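PDB 4GL8: oligopeptide ABC transporter OppAIV from Borrelia burgdorferi B31, which probably binds oligopeptides outside the cytoplasmic membrane for uptake by an ABC transporter. Local coordinates for residues D279-L293 against A492-N506. Numbering follows the deposited sequence.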
loop_
_atom_site.group_PDB
_atom_site.type_symbol
_atom_site.label_atom_id
_atom_site.label_comp_id
_atom_site.label_asym_id
_atom_site.label_seq_id
_atom_site.Cartn_x
_atom_site.Cartn_y
_atom_site.Cartn_z
ATOM N N ASP A 279 -26.410 -2.940 0.146
ATOM C CA ASP A 279 -25.226 -3.630 0.635
ATOM C C ASP A 279 -23.964 -3.135 -0.060
ATOM O O ASP A 279 -22.932 -3.777 0.024
ATOM C CB ASP A 279 -25.394 -5.155 0.516
ATOM C CG ASP A 279 -25.591 -5.627 -0.912
ATOM O OD1 ASP A 279 -25.843 -6.842 -1.095
ATOM O OD2 ASP A 279 -25.495 -4.808 -1.861
ATOM N N TYR A 280 -24.062 -1.988 -0.731
ATOM C CA TYR A 280 -22.933 -1.364 -1.418
ATOM C C TYR A 280 -22.397 -0.229 -0.564
ATOM O O TYR A 280 -23.169 0.529 0.035
ATOM C CB TYR A 280 -23.359 -0.815 -2.787
ATOM C CG TYR A 280 -22.303 0.008 -3.514
ATOM C CD1 TYR A 280 -21.341 -0.606 -4.314
ATOM C CD2 TYR A 280 -22.285 1.409 -3.416
ATOM C CE1 TYR A 280 -20.370 0.140 -4.984
ATOM C CE2 TYR A 280 -21.333 2.162 -4.082
ATOM C CZ TYR A 280 -20.376 1.518 -4.864
ATOM O OH TYR A 280 -19.437 2.249 -5.514
ATOM N N TYR A 281 -21.075 -0.116 -0.542
ATOM C CA TYR A 281 -20.375 0.894 0.228
ATOM C C TYR A 281 -19.315 1.531 -0.652
ATOM O O TYR A 281 -18.851 0.925 -1.614
ATOM C CB TYR A 281 -19.658 0.261 1.392
ATOM C CG TYR A 281 -20.536 -0.332 2.462
ATOM C CD1 TYR A 281 -21.221 -1.530 2.246
ATOM C CD2 TYR A 281 -20.640 0.267 3.718
ATOM C CE1 TYR A 281 -22.005 -2.094 3.239
ATOM C CE2 TYR A 281 -21.423 -0.304 4.714
ATOM C CZ TYR A 281 -22.103 -1.486 4.461
ATOM O OH TYR A 281 -22.868 -2.065 5.444
ATOM N N SER A 282 -18.925 2.746 -0.301
ATOM C CA SER A 282 -17.974 3.488 -1.104
ATOM C C SER A 282 -17.351 4.557 -0.247
ATOM O O SER A 282 -18.043 5.206 0.542
ATOM C CB SER A 282 -18.679 4.135 -2.305
ATOM O OG SER A 282 -17.718 4.785 -3.096
ATOM N N MET A 283 -16.047 4.739 -0.397
ATOM C CA MET A 283 -15.351 5.770 0.344
ATOM C C MET A 283 -14.123 6.242 -0.388
ATOM O O MET A 283 -13.426 5.438 -1.007
ATOM C CB MET A 283 -14.930 5.247 1.721
ATOM C CG MET A 283 -14.457 6.353 2.647
ATOM S SD MET A 283 -14.141 5.815 4.320
ATOM C CE MET A 283 -15.803 5.771 4.999
ATOM N N GLY A 284 -13.874 7.548 -0.304
ATOM C CA GLY A 284 -12.586 8.114 -0.645
ATOM C C GLY A 284 -11.507 7.539 0.288
ATOM O O GLY A 284 -11.664 7.571 1.507
ATOM N N ILE A 285 -10.427 7.002 -0.270
ATOM C CA ILE A 285 -9.338 6.459 0.572
ATOM C C ILE A 285 -8.009 7.169 0.318
ATOM O O ILE A 285 -7.891 7.920 -0.642
ATOM C CB ILE A 285 -9.175 4.928 0.402
ATOM C CG1 ILE A 285 -8.999 4.543 -1.066
ATOM C CG2 ILE A 285 -10.386 4.191 0.989
ATOM C CD1 ILE A 285 -8.488 3.118 -1.246
ATOM N N ASN A 286 -7.015 6.933 1.186
ATOM C CA ASN A 286 -5.696 7.520 1.030
ATOM C C ASN A 286 -4.868 6.724 0.046
ATOM O O ASN A 286 -3.827 6.138 0.381
ATOM C CB ASN A 286 -4.991 7.593 2.368
ATOM C CG ASN A 286 -5.474 8.757 3.213
ATOM O OD1 ASN A 286 -6.062 9.713 2.706
ATOM N ND2 ASN A 286 -5.230 8.677 4.512
ATOM N N SER A 287 -5.294 6.748 -1.194
ATOM C CA SER A 287 -4.704 5.897 -2.192
ATOM C C SER A 287 -4.816 6.614 -3.531
ATOM O O SER A 287 -5.775 7.340 -3.745
ATOM C CB SER A 287 -5.457 4.571 -2.168
ATOM O OG SER A 287 -4.682 3.564 -2.723
ATOM N N THR A 288 -3.812 6.470 -4.392
ATOM C CA THR A 288 -3.757 7.166 -5.656
ATOM C C THR A 288 -3.659 6.203 -6.825
ATOM O O THR A 288 -3.164 5.085 -6.701
ATOM C CB THR A 288 -2.545 8.143 -5.760
ATOM O OG1 THR A 288 -1.300 7.442 -5.680
ATOM C CG2 THR A 288 -2.599 9.239 -4.668
ATOM N N SER A 289 -4.097 6.693 -7.980
ATOM C CA SER A 289 -3.877 6.033 -9.268
ATOM C C SER A 289 -2.951 6.916 -10.123
ATOM O O SER A 289 -3.179 8.117 -10.281
ATOM C CB SER A 289 -5.210 5.782 -9.978
ATOM O OG SER A 289 -5.022 5.501 -11.374
ATOM N N PHE A 290 -1.859 6.329 -10.592
ATOM C CA PHE A 290 -0.973 6.985 -11.549
ATOM C C PHE A 290 -0.352 5.936 -12.476
ATOM O O PHE A 290 -0.363 4.776 -12.161
ATOM C CB PHE A 290 0.086 7.858 -10.863
ATOM C CG PHE A 290 1.044 7.118 -9.934
ATOM C CD1 PHE A 290 2.174 6.506 -10.428
ATOM C CD2 PHE A 290 0.827 7.107 -8.565
ATOM C CE1 PHE A 290 3.071 5.854 -9.580
ATOM C CE2 PHE A 290 1.713 6.477 -7.697
ATOM C CZ PHE A 290 2.844 5.828 -8.213
ATOM N N TYR A 291 0.133 6.356 -13.642
ATOM C CA TYR A 291 0.863 5.450 -14.536
ATOM C C TYR A 291 2.345 5.771 -14.434
ATOM O O TYR A 291 2.736 6.914 -14.654
ATOM C CB TYR A 291 0.345 5.606 -15.986
ATOM C CG TYR A 291 -0.818 4.691 -16.335
ATOM C CD1 TYR A 291 -1.782 4.347 -15.405
ATOM C CD2 TYR A 291 -0.934 4.158 -17.615
ATOM C CE1 TYR A 291 -2.818 3.469 -15.737
ATOM C CE2 TYR A 291 -1.970 3.315 -17.957
ATOM C CZ TYR A 291 -2.908 2.963 -17.013
ATOM O OH TYR A 291 -3.920 2.104 -17.402
ATOM N N SER A 292 3.162 4.789 -14.068
ATOM C CA SER A 292 4.606 4.966 -14.025
ATOM C C SER A 292 5.219 4.846 -15.407
ATOM O O SER A 292 4.655 4.178 -16.307
ATOM C CB SER A 292 5.252 3.905 -13.158
ATOM O OG SER A 292 4.733 3.862 -11.852
ATOM N N LEU A 293 6.392 5.469 -15.533
ATOM C CA LEU A 293 7.103 5.626 -16.795
ATOM C C LEU A 293 8.557 5.251 -16.543
ATOM O O LEU A 293 9.180 5.790 -15.648
ATOM C CB LEU A 293 6.997 7.060 -17.319
ATOM C CG LEU A 293 5.572 7.592 -17.454
ATOM C CD1 LEU A 293 5.575 9.088 -17.675
ATOM C CD2 LEU A 293 4.774 6.916 -18.548
ATOM N N ALA A 492 5.593 10.596 -13.506
ATOM C CA ALA A 492 4.455 9.756 -13.731
ATOM C C ALA A 492 3.283 10.598 -14.254
ATOM O O ALA A 492 3.260 11.825 -14.157
ATOM C CB ALA A 492 4.088 9.054 -12.429
ATOM N N VAL A 493 2.328 9.903 -14.837
ATOM C CA VAL A 493 1.044 10.460 -15.202
ATOM C C VAL A 493 0.120 10.238 -14.016
ATOM O O VAL A 493 -0.374 9.151 -13.802
ATOM C CB VAL A 493 0.518 9.779 -16.465
ATOM C CG1 VAL A 493 -0.835 10.335 -16.855
ATOM C CG2 VAL A 493 1.531 9.954 -17.584
ATOM N N PHE A 494 -0.048 11.268 -13.201
ATOM C CA PHE A 494 -0.905 11.197 -12.030
ATOM C C PHE A 494 -2.351 11.400 -12.468
ATOM O O PHE A 494 -2.668 12.352 -13.200
ATOM C CB PHE A 494 -0.496 12.262 -11.010
ATOM C CG PHE A 494 0.902 12.089 -10.497
ATOM C CD1 PHE A 494 1.175 11.166 -9.517
ATOM C CD2 PHE A 494 1.947 12.840 -11.010
ATOM C CE1 PHE A 494 2.474 11.003 -9.047
ATOM C CE2 PHE A 494 3.240 12.698 -10.540
ATOM C CZ PHE A 494 3.515 11.763 -9.572
ATOM N N LEU A 495 -3.222 10.529 -11.986
ATOM C CA LEU A 495 -4.577 10.440 -12.497
ATOM C C LEU A 495 -5.688 10.796 -11.514
ATOM O O LEU A 495 -6.553 11.609 -11.820
ATOM C CB LEU A 495 -4.823 9.022 -13.029
ATOM C CG LEU A 495 -4.026 8.652 -14.287
ATOM C CD1 LEU A 495 -4.151 7.176 -14.584
ATOM C CD2 LEU A 495 -4.503 9.443 -15.472
ATOM N N ASN A 496 -5.721 10.151 -10.359
ATOM C CA ASN A 496 -6.763 10.484 -9.402
ATOM C C ASN A 496 -6.437 10.008 -8.011
ATOM O O ASN A 496 -5.459 9.282 -7.794
ATOM C CB ASN A 496 -8.119 9.929 -9.839
ATOM C CG ASN A 496 -8.078 8.441 -10.084
ATOM O OD1 ASN A 496 -7.912 7.654 -9.157
ATOM N ND2 ASN A 496 -8.221 8.046 -11.349
ATOM N N ILE A 497 -7.236 10.493 -7.071
ATOM C CA ILE A 497 -7.233 10.023 -5.713
ATOM C C ILE A 497 -8.373 9.036 -5.644
ATOM O O ILE A 497 -9.530 9.387 -5.900
ATOM C CB ILE A 497 -7.523 11.146 -4.709
ATOM C CG1 ILE A 497 -6.595 12.352 -4.937
ATOM C CG2 ILE A 497 -7.482 10.572 -3.292
ATOM C CD1 ILE A 497 -5.103 12.086 -4.752
ATOM N N THR A 498 -8.062 7.818 -5.247
ATOM C CA THR A 498 -8.970 6.669 -5.424
ATOM C C THR A 498 -10.149 6.671 -4.450
ATOM O O THR A 498 -10.016 7.129 -3.329
ATOM C CB THR A 498 -8.154 5.368 -5.235
ATOM O OG1 THR A 498 -7.355 5.148 -6.405
ATOM C CG2 THR A 498 -9.054 4.167 -4.959
ATOM N N SER A 499 -11.288 6.151 -4.903
ATOM C CA SER A 499 -12.402 5.752 -4.036
ATOM C C SER A 499 -12.681 4.283 -4.260
ATOM O O SER A 499 -12.891 3.885 -5.386
ATOM C CB SER A 499 -13.673 6.531 -4.377
ATOM O OG SER A 499 -13.498 7.909 -4.058
ATOM N N SER A 500 -12.701 3.475 -3.210
ATOM C CA SER A 500 -12.924 2.047 -3.381
ATOM C C SER A 500 -14.374 1.652 -3.133
ATOM O O SER A 500 -15.072 2.273 -2.359
ATOM C CB SER A 500 -12.026 1.273 -2.436
ATOM O OG SER A 500 -10.724 1.154 -2.984
ATOM N N SER A 501 -14.788 0.568 -3.765
ATOM C CA SER A 501 -16.165 0.091 -3.707
ATOM C C SER A 501 -16.201 -1.243 -2.967
ATOM O O SER A 501 -15.244 -1.998 -3.021
ATOM C CB SER A 501 -16.701 -0.076 -5.131
ATOM O OG SER A 501 -17.155 1.158 -5.666
ATOM N N TYR A 502 -17.277 -1.513 -2.231
ATOM C CA TYR A 502 -17.400 -2.788 -1.500
ATOM C C TYR A 502 -18.825 -3.303 -1.501
ATOM O O TYR A 502 -19.786 -2.500 -1.525
ATOM C CB TYR A 502 -16.979 -2.638 -0.032
ATOM C CG TYR A 502 -15.707 -1.879 0.206
ATOM C CD1 TYR A 502 -14.517 -2.551 0.543
ATOM C CD2 TYR A 502 -15.682 -0.487 0.122
ATOM C CE1 TYR A 502 -13.351 -1.857 0.763
ATOM C CE2 TYR A 502 -14.514 0.215 0.342
ATOM C CZ TYR A 502 -13.352 -0.470 0.662
ATOM O OH TYR A 502 -12.193 0.233 0.888
ATOM N N LEU A 503 -18.958 -4.633 -1.470
ATOM C CA LEU A 503 -20.235 -5.284 -1.168
ATOM C C LEU A 503 -20.034 -6.064 0.108
ATOM O O LEU A 503 -19.042 -6.768 0.256
ATOM C CB LEU A 503 -20.693 -6.230 -2.294
ATOM C CG LEU A 503 -21.030 -5.557 -3.633
ATOM C CD1 LEU A 503 -21.088 -6.584 -4.758
ATOM C CD2 LEU A 503 -22.342 -4.797 -3.549
ATOM N N PHE A 504 -20.995 -5.961 1.018
ATOM C CA PHE A 504 -20.922 -6.605 2.336
ATOM C C PHE A 504 -22.353 -6.902 2.777
ATOM O O PHE A 504 -23.206 -6.027 2.748
ATOM C CB PHE A 504 -20.207 -5.660 3.302
ATOM C CG PHE A 504 -20.170 -6.123 4.734
ATOM C CD1 PHE A 504 -19.205 -7.033 5.170
ATOM C CD2 PHE A 504 -21.033 -5.586 5.662
ATOM C CE1 PHE A 504 -19.151 -7.431 6.501
ATOM C CE2 PHE A 504 -20.991 -5.986 6.996
ATOM C CZ PHE A 504 -20.046 -6.908 7.419
ATOM N N ARG A 505 -22.590 -8.151 3.163
ATOM C CA ARG A 505 -23.906 -8.641 3.546
ATOM C C ARG A 505 -24.287 -8.141 4.942
ATOM O O ARG A 505 -24.189 -8.874 5.941
ATOM C CB ARG A 505 -23.918 -10.178 3.468
ATOM C CG ARG A 505 -23.912 -10.719 2.030
ATOM C CD ARG A 505 -25.240 -10.479 1.306
ATOM N NE ARG A 505 -26.401 -11.027 2.039
ATOM C CZ ARG A 505 -26.826 -12.295 1.995
ATOM N NH1 ARG A 505 -26.229 -13.221 1.238
ATOM N NH2 ARG A 505 -27.850 -12.654 2.743
ATOM N N ASN A 506 -24.686 -6.862 4.998
ATOM C CA ASN A 506 -25.047 -6.217 6.261
ATOM C C ASN A 506 -26.381 -6.708 6.852
ATOM O O ASN A 506 -26.692 -6.378 7.986
ATOM C CB ASN A 506 -25.008 -4.676 6.157
ATOM C CG ASN A 506 -25.846 -4.126 5.004
ATOM O OD1 ASN A 506 -26.819 -4.741 4.583
ATOM N ND2 ASN A 506 -25.456 -2.969 4.484
HETATM O O HOH W 1 -5.808 2.811 -5.428
HETATM O O HOH W 2 -7.528 5.490 -12.416
#
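Phe-290 carries Phe-494 CE1 over one face of its ring and Thr-288 OG1 in plane at its edge; the two aromatic planes meet obliquely, at 55° with centroids 5.5 Å apart. One face of Phe-494 takes Ala-492 CB, offset toward the rim. The Tyr-280 ring meets Leu-503 CD2 and Ser-501 OG at its edge. With CG anti to the backbone N (chi1 173°), it reaches past Tyr-502 O, and its OH hydrogen-bonds Ser-501 OG at 2.5 Å. The Tyr-281 ring has Tyr-502 O at its edge; its hydroxyl oxygen lies close to the amide plane of Asn-506 and accepts an N-H from ND2, 2.9 Å from OH, with ring and amide 60° apart. Ser-289 O receives two donors, Leu-495 N at 3.0 Å and Asn-496 N at 3.3 Å, which defines a classic bulge. Separate waters join Ser-289 OG to Asn-496 ND2 and Ser-287 OG to Thr-498 OG1. Ser-287 also packs on the bound peptide. An inverse gamma turn at Asn-286 turns the chain through a corner, flanked by hydrogen bonds Ile-285 N to Thr-498 O and Thr-498 N to Ser-287 O. One long bulged strand, 492-504, thus pairs antiparallel with both 280-285 and 287-293 beside the peptide site of this OppA-like binding protein.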